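Long-range contacts in methylthioribose-1-phosphate isomerase (Saccharomyces cerevisiae, PDB 1W2W), which catalyses the interconversion of methylthioribose-1-phosphate and methylthioribulose-1-phosphate in methionine salvage, this chain being the N-terminal part of the enzyme: residues V7-S11 / V140-D145; A53-A57 / A109-S115; D147-M152 / T188-T193; M154-A159 / G196-L201. One frame throughout, in Å; residues are numbered along the deposited sequence.

In the fold
The long helix 129-168 runs through this N-terminal part of the enzyme and serves interactions 1, 3 and 4 in turn along its length. Interaction 1 is a surface contact, a salt bridge with apolar packing beneath, where the small antiparallel sheet meets the helix. Interaction 2 packs helix 53-73 closely against helix 111-124 in the interior, through small side chains and one water; Ser-115 then touches Leu-143 of helix 129-168. Interaction 3, partly buried, fastens a loop by polar side chains. It leads straight into interaction 4, a buried glycine-rich helix crossing, and the two are joined by a probable hydrogen bond between the hydroxyls of Tyr-191 and Ser-200.

Interaction 1. Residues V7-S11 / V140-D145; sequences VFDRS and VCELID
Arg-10 meets Asp-145 in an end-on, two-nitrogen salt bridge that ties the edge strand 6-9 of the antiparallel sheet, and the turn after it, to helix 129-168. NH1 donates to OD2 and NH2 to OD1, each bond 2.9 Å long between Arg-10 and Asp-145. The guanidinium and carboxylate planes lie only 11° apart, and each oxygen is approached on its syn side. The arginine chain bends at chi3 (66°), turning its end toward the carboxylate. Cys-141 lies across one face of the guanidinium, its SG 3.6 Å from Arg-10 NH1, while Ile-144 CG2 sits at the edge near NH2.

Deeper in, Phe-8 reaches from the strand to the helix with CG anti to its backbone N (chi1 172°). Its CZ packs on Val-140 CG2, and Leu-62 of helix 53-73 also touches this side chain. At the turn, Asp-9 OD1 accepts from both N and OG of Ser-11, an Asx turn, and Tyr-137 OH bonds the carbonyl O of Arg-10. The same Cys-141 sulfur that faces the arginine lies at the edge of the Phe-8 ring, with SG 4.1 Å from Phe-8 CE2, while Ile-144 CD1 comes to 3.4 Å from Phe-8 CD2.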
# COMPACT_ATOMS: atom_id res chain seq x y z
N VAL A 7 18.66 -12.75 -19.73
CA VAL A 7 20.04 -13.03 -20.12
C VAL A 7 20.00 -13.74 -21.47
O VAL A 7 19.60 -14.91 -21.54
CB VAL A 7 20.78 -13.85 -19.07
CG1 VAL A 7 22.23 -14.09 -19.52
CG2 VAL A 7 20.77 -13.12 -17.72
N PHE A 8 20.42 -13.01 -22.49
CA PHE A 8 20.33 -13.42 -23.89
C PHE A 8 21.75 -13.62 -24.43
O PHE A 8 22.46 -12.65 -24.67
CB PHE A 8 19.61 -12.32 -24.68
CG PHE A 8 19.61 -12.53 -26.17
CD1 PHE A 8 19.55 -13.80 -26.71
CD2 PHE A 8 19.67 -11.44 -27.04
CE1 PHE A 8 19.55 -13.99 -28.09
CE2 PHE A 8 19.66 -11.61 -28.41
CZ PHE A 8 19.60 -12.89 -28.94
N ASP A 9 22.17 -14.87 -24.60
CA ASP A 9 23.47 -15.13 -25.20
C ASP A 9 23.28 -15.29 -26.70
O ASP A 9 22.75 -16.30 -27.17
CB ASP A 9 24.05 -16.41 -24.60
CG ASP A 9 25.43 -16.74 -25.13
OD1 ASP A 9 25.93 -16.10 -26.08
OD2 ASP A 9 26.10 -17.66 -24.62
N ARG A 10 23.71 -14.27 -27.44
CA ARG A 10 23.47 -14.18 -28.88
C ARG A 10 24.68 -14.65 -29.67
O ARG A 10 24.71 -14.55 -30.90
CB ARG A 10 23.11 -12.74 -29.23
CG ARG A 10 24.30 -11.79 -29.19
CD ARG A 10 23.97 -10.37 -29.65
NE ARG A 10 23.04 -9.71 -28.74
CZ ARG A 10 22.48 -8.53 -28.97
NH1 ARG A 10 22.75 -7.88 -30.10
NH2 ARG A 10 21.64 -8.01 -28.09
N SER A 11 25.69 -15.15 -28.97
CA SER A 11 27.01 -15.36 -29.55
C SER A 11 27.01 -16.41 -30.66
O SER A 11 27.84 -16.37 -31.57
CB SER A 11 28.02 -15.71 -28.47
OG SER A 11 27.78 -17.01 -27.96
N VAL A 140 15.26 -9.61 -33.05
CA VAL A 140 15.36 -9.57 -31.60
C VAL A 140 16.61 -8.82 -31.12
O VAL A 140 16.55 -8.11 -30.10
CB VAL A 140 15.22 -10.96 -30.93
CG1 VAL A 140 13.91 -11.60 -31.36
CG2 VAL A 140 16.40 -11.86 -31.23
N CYS A 141 17.72 -8.95 -31.84
CA CYS A 141 18.90 -8.18 -31.52
C CYS A 141 18.60 -6.69 -31.61
O CYS A 141 19.01 -5.92 -30.74
CB CYS A 141 20.07 -8.54 -32.44
SG CYS A 141 20.75 -10.18 -32.04
N GLU A 142 17.89 -6.30 -32.66
CA GLU A 142 17.57 -4.89 -32.88
C GLU A 142 16.59 -4.38 -31.82
O GLU A 142 16.79 -3.29 -31.29
CB GLU A 142 17.01 -4.67 -34.28
CG GLU A 142 18.10 -4.74 -35.34
CD GLU A 142 17.54 -5.04 -36.71
OE1 GLU A 142 16.37 -4.68 -36.97
OE2 GLU A 142 18.28 -5.65 -37.52
N LEU A 143 15.57 -5.18 -31.52
CA LEU A 143 14.60 -4.83 -30.47
C LEU A 143 15.33 -4.56 -29.15
O LEU A 143 15.11 -3.54 -28.48
CB LEU A 143 13.56 -5.96 -30.32
CG LEU A 143 12.57 -5.84 -29.15
CD1 LEU A 143 11.55 -4.73 -29.41
CD2 LEU A 143 11.88 -7.17 -28.85
N ILE A 144 16.21 -5.48 -28.78
CA ILE A 144 16.93 -5.37 -27.52
C ILE A 144 17.93 -4.21 -27.58
O ILE A 144 18.00 -3.38 -26.66
CB ILE A 144 17.63 -6.72 -27.19
CG1 ILE A 144 16.57 -7.78 -26.82
CG2 ILE A 144 18.65 -6.56 -26.06
CD1 ILE A 144 17.05 -9.22 -26.88
N ASP A 145 18.72 -4.12 -28.64
CA ASP A 145 19.77 -3.11 -28.64
C ASP A 145 19.18 -1.70 -28.71
O ASP A 145 19.68 -0.77 -28.07
CB ASP A 145 20.74 -3.33 -29.80
CG ASP A 145 21.58 -4.58 -29.62
OD1 ASP A 145 21.58 -5.15 -28.51
OD2 ASP A 145 22.27 -5.05 -30.55

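Interaction 2. Residues A53-A57 / A109-S115; sequences APAIA and AVNLSNS
Ala-53 and Ala-57 turn their methyls onto the segment 109-115, where helices 53-73 and 111-124 run side by side with short-segment axes 8.2 Å apart and inclined at 35°. The apolar packing uses small groups. Ala-53 CB meets Ala-109 CB at 3.6 Å, and Ala-57 CB presses on Asn-111, 3.6 Å from its backbone C and also against its CB. The Ile-56 and Leu-112 side chains cross at about a right angle, touching through Ile-56 CG2 and Leu-112 CB. The Ala-53 side chain is about 9 Å from that of Cys-181, the predicted transition-state stabiliser.

Among the polar atoms, one water donates to Ala-53 O (2.9 Å) and accepts from Leu-112 N (3.0 Å). Asn-111 lays its amide along the first turn of the facing helix, OD1 3.4 Å from Ala-53 CB and ND2 over Pro-54, but OD1 hydrogen-bonds a polar side chain of another chain. With an alanine in place of Asn-111, that side chain of the other chain would probably lose its mate and a gap would open beside Pro-54. Ser-115 OG bonds Tyr-139. Shape and a water therefore hold the helices together, while direct side-chain hydrogen bonds reach outward.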
# COMPACT_ATOMS: atom_id res chain seq x y z
N ALA A 53 6.79 -3.77 -19.10
CA ALA A 53 6.25 -3.82 -20.47
C ALA A 53 7.26 -4.24 -21.55
O ALA A 53 6.99 -5.16 -22.32
CB ALA A 53 5.56 -2.51 -20.84
N PRO A 54 8.41 -3.56 -21.63
CA PRO A 54 9.40 -3.96 -22.63
C PRO A 54 10.01 -5.33 -22.37
O PRO A 54 10.20 -6.06 -23.34
CB PRO A 54 10.46 -2.84 -22.56
CG PRO A 54 9.71 -1.68 -21.88
CD PRO A 54 8.84 -2.38 -20.85
N ALA A 55 10.30 -5.69 -21.12
CA ALA A 55 10.81 -7.03 -20.85
C ALA A 55 9.85 -8.12 -21.31
O ALA A 55 10.28 -9.17 -21.83
CB ALA A 55 11.12 -7.20 -19.36
N ILE A 56 8.56 -7.88 -21.12
CA ILE A 56 7.55 -8.82 -21.61
C ILE A 56 7.67 -9.03 -23.12
O ILE A 56 7.69 -10.18 -23.59
CB ILE A 56 6.15 -8.35 -21.21
CG1 ILE A 56 5.98 -8.42 -19.69
CG2 ILE A 56 5.07 -9.14 -21.98
CD1 ILE A 56 4.79 -7.65 -19.16
N ALA A 57 7.74 -7.93 -23.86
CA ALA A 57 7.92 -8.00 -25.32
C ALA A 57 9.21 -8.71 -25.71
O ALA A 57 9.24 -9.48 -26.67
CB ALA A 57 7.89 -6.61 -25.92
N ALA A 109 -0.25 -4.11 -21.34
CA ALA A 109 0.92 -3.51 -21.98
C ALA A 109 0.97 -3.85 -23.46
O ALA A 109 0.82 -5.02 -23.83
CB ALA A 109 2.23 -3.93 -21.29
N VAL A 110 1.20 -2.83 -24.28
CA VAL A 110 1.08 -2.97 -25.72
C VAL A 110 2.38 -3.43 -26.37
O VAL A 110 2.36 -3.87 -27.52
CB VAL A 110 0.56 -1.67 -26.37
CG1 VAL A 110 1.62 -0.57 -26.30
CG2 VAL A 110 0.07 -1.90 -27.80
N ASN A 111 3.50 -3.32 -25.66
CA ASN A 111 4.79 -3.68 -26.25
C ASN A 111 4.77 -5.05 -26.90
O ASN A 111 5.27 -5.24 -28.01
CB ASN A 111 5.89 -3.59 -25.19
CG ASN A 111 6.11 -2.18 -24.73
OD1 ASN A 111 5.20 -1.58 -24.14
ND2 ASN A 111 7.30 -1.62 -25.01
N LEU A 112 4.18 -6.02 -26.20
CA LEU A 112 4.17 -7.38 -26.71
C LEU A 112 3.46 -7.46 -28.06
O LEU A 112 4.02 -8.01 -29.02
CB LEU A 112 3.56 -8.35 -25.69
CG LEU A 112 3.47 -9.83 -26.10
CD1 LEU A 112 4.89 -10.38 -26.29
CD2 LEU A 112 2.67 -10.67 -25.09
N SER A 113 2.25 -6.92 -28.14
CA SER A 113 1.50 -6.89 -29.40
C SER A 113 2.31 -6.22 -30.49
O SER A 113 2.40 -6.71 -31.62
CB SER A 113 0.14 -6.19 -29.22
OG SER A 113 -0.53 -5.99 -30.47
N ASN A 114 2.92 -5.08 -30.15
CA ASN A 114 3.69 -4.36 -31.14
C ASN A 114 4.83 -5.19 -31.75
O ASN A 114 5.08 -5.16 -32.96
CB ASN A 114 4.20 -3.03 -30.57
CG ASN A 114 3.09 -1.98 -30.46
OD1 ASN A 114 2.05 -2.08 -31.13
ND2 ASN A 114 3.32 -0.98 -29.62
N SER A 115 5.51 -5.96 -30.90
CA SER A 115 6.54 -6.88 -31.35
C SER A 115 5.95 -8.05 -32.13
O SER A 115 6.51 -8.46 -33.14
CB SER A 115 7.37 -7.39 -30.18
OG SER A 115 8.42 -6.49 -29.87
O HOH W 1 4.32 -5.95 -23.17

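Interaction 3. Residues D147-M152 / T188-T193; sequences DLANNM and TSGYGT
Asp-147 and Asn-151, one turn apart on helix 129-168, point their polar ends into the loop 188-193 that leads to helix 194-210. Asp-147 swings its carboxylate away from its own N (chi1 -175°), which carries OD2 to Ser-189. Ser-189 OG, 2.8 Å from Asp-147 OD2, donates to the anti lone pair of that oxygen, while the backbone N of Ser-189, 3.0 Å from the same OD2, comes from above the carboxylate plane. Asn-151 sends ND2 to Gly-190 O, 2.9 Å away, along a nearly straight N-H line (165°) and close to its own amide plane; a weak second bond runs back to Asp-147 OD2. At the root of the same side chain, Asn-151 CB lies 3.2 Å from Gly-192 O, a buried carbonyl with no hydrogen-bond partner.

The Tyr-191 ring stands across the Met-152 chain. CG of this selenomethionine makes a CH-pi contact over one ring face, 4.0 Å from the Tyr-191 centroid, with SE above that face at a greater distance. The ring edge faces the carbonyl O of Asn-151, and Tyr-191 OH is held by Ser-200 OG.

Thr-188 OG1 accepts from Gly-190 N, an ST turn, and bonds Gly-184 O. Gly-190 and Gly-192 adopt backbone angles that call for glycine. The loop probably takes its shape from this turn and the glycines, while two helix side chains grip a backbone N-H, a carbonyl and a hydroxyl.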
# COMPACT_ATOMS: atom_id res chain seq x y z
N ASP A 147 16.16 -1.00 -27.50
CA ASP A 147 15.54 -0.75 -26.19
C ASP A 147 16.55 -0.11 -25.24
O ASP A 147 16.25 0.90 -24.61
CB ASP A 147 14.96 -2.04 -25.61
CG ASP A 147 14.22 -1.80 -24.32
OD1 ASP A 147 13.03 -1.44 -24.40
OD2 ASP A 147 14.75 -1.95 -23.20
N LEU A 148 17.75 -0.68 -25.16
CA LEU A 148 18.79 -0.17 -24.27
C LEU A 148 19.26 1.22 -24.69
O LEU A 148 19.39 2.12 -23.86
CB LEU A 148 19.98 -1.14 -24.25
CG LEU A 148 21.21 -0.71 -23.46
CD1 LEU A 148 20.85 -0.54 -21.97
CD2 LEU A 148 22.28 -1.77 -23.62
N ALA A 149 19.52 1.40 -25.98
CA ALA A 149 20.00 2.69 -26.46
C ALA A 149 18.93 3.77 -26.24
O ALA A 149 19.25 4.90 -25.87
CB ALA A 149 20.37 2.63 -27.93
N ASN A 150 17.68 3.40 -26.49
CA ASN A 150 16.59 4.36 -26.35
C ASN A 150 16.32 4.65 -24.87
O ASN A 150 15.93 5.76 -24.52
CB ASN A 150 15.32 3.87 -27.06
CG ASN A 150 15.43 3.93 -28.58
OD1 ASN A 150 16.26 4.66 -29.12
ND2 ASN A 150 14.61 3.14 -29.27
N ASN A 151 16.51 3.67 -24.00
CA ASN A 151 16.37 3.93 -22.57
C ASN A 151 17.39 4.97 -22.13
O ASN A 151 17.09 5.89 -21.36
CB ASN A 151 16.59 2.65 -21.77
CG ASN A 151 15.42 1.69 -21.92
OD1 ASN A 151 14.34 2.07 -22.38
ND2 ASN A 151 15.63 0.44 -21.52
N MSE A 152 18.62 4.83 -22.62
CA MSE A 152 19.62 5.84 -22.27
C MSE A 152 19.28 7.21 -22.85
O MSE A 152 19.39 8.23 -22.16
CB MSE A 152 21.01 5.37 -22.68
CG MSE A 152 21.36 4.12 -21.90
SE MSE A 152 23.18 3.51 -22.27
CE MSE A 152 23.11 3.28 -24.18
N THR A 188 13.20 -4.09 -18.39
CA THR A 188 13.60 -3.69 -19.74
C THR A 188 14.85 -4.47 -20.16
O THR A 188 15.23 -5.44 -19.50
CB THR A 188 13.90 -2.17 -19.85
OG1 THR A 188 15.09 -1.82 -19.11
CG2 THR A 188 12.78 -1.30 -19.26
N SER A 189 15.51 -4.04 -21.23
CA SER A 189 16.77 -4.67 -21.62
C SER A 189 17.91 -4.13 -20.75
O SER A 189 19.05 -4.61 -20.85
CB SER A 189 17.07 -4.38 -23.10
OG SER A 189 17.32 -2.99 -23.28
N GLY A 190 17.61 -3.14 -19.90
CA GLY A 190 18.65 -2.51 -19.10
C GLY A 190 18.52 -0.99 -19.06
O GLY A 190 18.02 -0.39 -20.01
N TYR A 191 18.97 -0.40 -17.97
CA TYR A 191 18.91 1.05 -17.74
C TYR A 191 17.52 1.61 -17.39
O TYR A 191 17.33 2.24 -16.34
CB TYR A 191 19.55 1.84 -18.88
CG TYR A 191 19.95 3.24 -18.46
CD1 TYR A 191 21.12 3.44 -17.74
CD2 TYR A 191 19.15 4.33 -18.77
CE1 TYR A 191 21.49 4.70 -17.34
CE2 TYR A 191 19.52 5.60 -18.37
CZ TYR A 191 20.69 5.78 -17.65
OH TYR A 191 21.10 7.02 -17.24
N GLY A 192 16.53 1.36 -18.24
CA GLY A 192 15.14 1.57 -17.84
C GLY A 192 14.55 2.86 -18.39
O GLY A 192 15.23 3.64 -19.07
N THR A 193 13.29 3.08 -18.06
CA THR A 193 12.54 4.22 -18.58
C THR A 193 12.45 5.28 -17.49
O THR A 193 13.35 6.11 -17.41
CB THR A 193 11.17 3.80 -19.13
OG1 THR A 193 10.41 3.12 -18.11
CG2 THR A 193 11.36 2.76 -20.22

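Interaction 4. Residues M154-A159 / G196-L201; sequences MGDNGA and GVIRSL
Gly-155 and Val-197 bring helices 129-168 and 194-210 together with their CA atoms only 3.7 Å apart, at a crossing of -64° and an axial separation of 7.3 Å. Glycines allow this closeness: a CB on Gly-155 would run into Gly-196 O and Ser-200 OG, and one on Gly-158 into Val-197 CG2. Val-197 fills the space they leave. Its two methyls lie along one face of the facing helix, CG2 3.7 Å from Met-154 O and CG1 against the backbone between Gly-158 and Ala-159. Ala-159 in turn puts its CB 3.6 Å from Ser-200 CB, with Leu-201 CD2 alongside it.

The polar link is Ser-200. With OG anti to its carbonyl carbon (chi1 -67°), the hydroxyl lies over the backbone of Gly-155 and donates to Asp-156 OD1 at 2.8 Å, meeting that oxygen on the anti side. With Tyr-191 OH as its second partner, the same OG links the exposed carboxylate to the tyrosine hydroxyl of the preceding loop. Putting an alanine at Ser-200 would probably leave Asp-156 OD1 and Tyr-191 OH without their shared partner and the carboxylate freer to turn.

Behind the contact, Ile-198 packs on Val-177 and Thr-179 of strand 174-179, while Arg-199 makes salt bridges to an acidic side chain of another chain. Gly-155 and Ala-159, four residues apart, form a GxxxA face, the small-xxx-small pattern known from closely packed helix pairs; here it seats helix 194-210 on the long helix.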
# COMPACT_ATOMS: atom_id res chain seq x y z
N MSE A 154 16.22 8.43 -23.64
CA MSE A 154 15.07 9.02 -22.96
C MSE A 154 15.43 9.42 -21.53
O MSE A 154 14.92 10.40 -20.98
CB MSE A 154 13.84 8.09 -23.00
CG MSE A 154 13.74 7.01 -21.96
SE MSE A 154 12.08 6.04 -22.34
CE MSE A 154 12.70 4.80 -23.77
N GLY A 155 16.32 8.65 -20.93
CA GLY A 155 16.79 8.97 -19.59
C GLY A 155 17.45 10.34 -19.61
O GLY A 155 17.13 11.21 -18.81
N ASP A 156 18.38 10.53 -20.55
CA ASP A 156 19.05 11.82 -20.69
C ASP A 156 18.10 12.94 -21.12
O ASP A 156 18.21 14.07 -20.62
CB ASP A 156 20.19 11.70 -21.71
CG ASP A 156 21.35 10.88 -21.20
OD1 ASP A 156 21.38 10.53 -19.99
OD2 ASP A 156 22.29 10.55 -21.95
N ASN A 157 17.17 12.65 -22.01
CA ASN A 157 16.16 13.65 -22.39
C ASN A 157 15.35 14.14 -21.20
O ASN A 157 15.14 15.34 -21.02
CB ASN A 157 15.18 13.09 -23.41
CG ASN A 157 15.78 12.93 -24.79
OD1 ASN A 157 16.84 13.49 -25.11
ND2 ASN A 157 15.10 12.15 -25.63
N GLY A 158 14.88 13.19 -20.39
CA GLY A 158 14.10 13.53 -19.22
C GLY A 158 14.91 14.26 -18.16
O GLY A 158 14.41 15.22 -17.58
N ALA A 159 16.13 13.82 -17.90
CA ALA A 159 16.99 14.51 -16.92
C ALA A 159 17.21 15.97 -17.32
O ALA A 159 17.04 16.89 -16.51
CB ALA A 159 18.33 13.78 -16.77
N GLY A 196 15.45 5.06 -15.69
CA GLY A 196 16.49 5.59 -16.56
C GLY A 196 16.71 7.08 -16.35
O GLY A 196 17.84 7.56 -16.24
N VAL A 197 15.62 7.83 -16.30
CA VAL A 197 15.69 9.26 -16.06
C VAL A 197 16.31 9.53 -14.71
O VAL A 197 17.14 10.43 -14.55
CB VAL A 197 14.29 9.91 -16.10
CG1 VAL A 197 14.37 11.39 -15.67
CG2 VAL A 197 13.71 9.80 -17.51
N ILE A 198 15.90 8.75 -13.71
CA ILE A 198 16.46 8.88 -12.37
C ILE A 198 17.96 8.57 -12.38
O ILE A 198 18.76 9.27 -11.74
CB ILE A 198 15.64 8.00 -11.41
CG1 ILE A 198 14.29 8.69 -11.12
CG2 ILE A 198 16.41 7.70 -10.11
CD1 ILE A 198 13.23 7.70 -10.62
N ARG A 199 18.35 7.54 -13.13
CA ARG A 199 19.76 7.22 -13.25
C ARG A 199 20.55 8.34 -13.91
O ARG A 199 21.67 8.65 -13.48
CB ARG A 199 19.98 5.90 -14.00
CG ARG A 199 19.69 4.70 -13.12
CD ARG A 199 19.63 3.38 -13.89
NE ARG A 199 19.77 2.26 -12.96
CZ ARG A 199 19.18 1.08 -13.10
NH1 ARG A 199 18.39 0.86 -14.15
NH2 ARG A 199 19.38 0.13 -12.20
N SER A 200 19.98 8.95 -14.95
CA SER A 200 20.62 10.09 -15.60
C SER A 200 20.74 11.29 -14.68
O SER A 200 21.79 11.96 -14.63
CB SER A 200 19.88 10.48 -16.88
OG SER A 200 20.00 9.45 -17.85
N LEU A 201 19.67 11.55 -13.93
CA LEU A 201 19.71 12.60 -12.91
C LEU A 201 20.79 12.34 -11.86
O LEU A 201 21.47 13.26 -11.40
CB LEU A 201 18.33 12.77 -12.28
CG LEU A 201 17.29 13.52 -13.13
CD1 LEU A 201 15.92 13.42 -12.47
CD2 LEU A 201 17.69 15.01 -13.30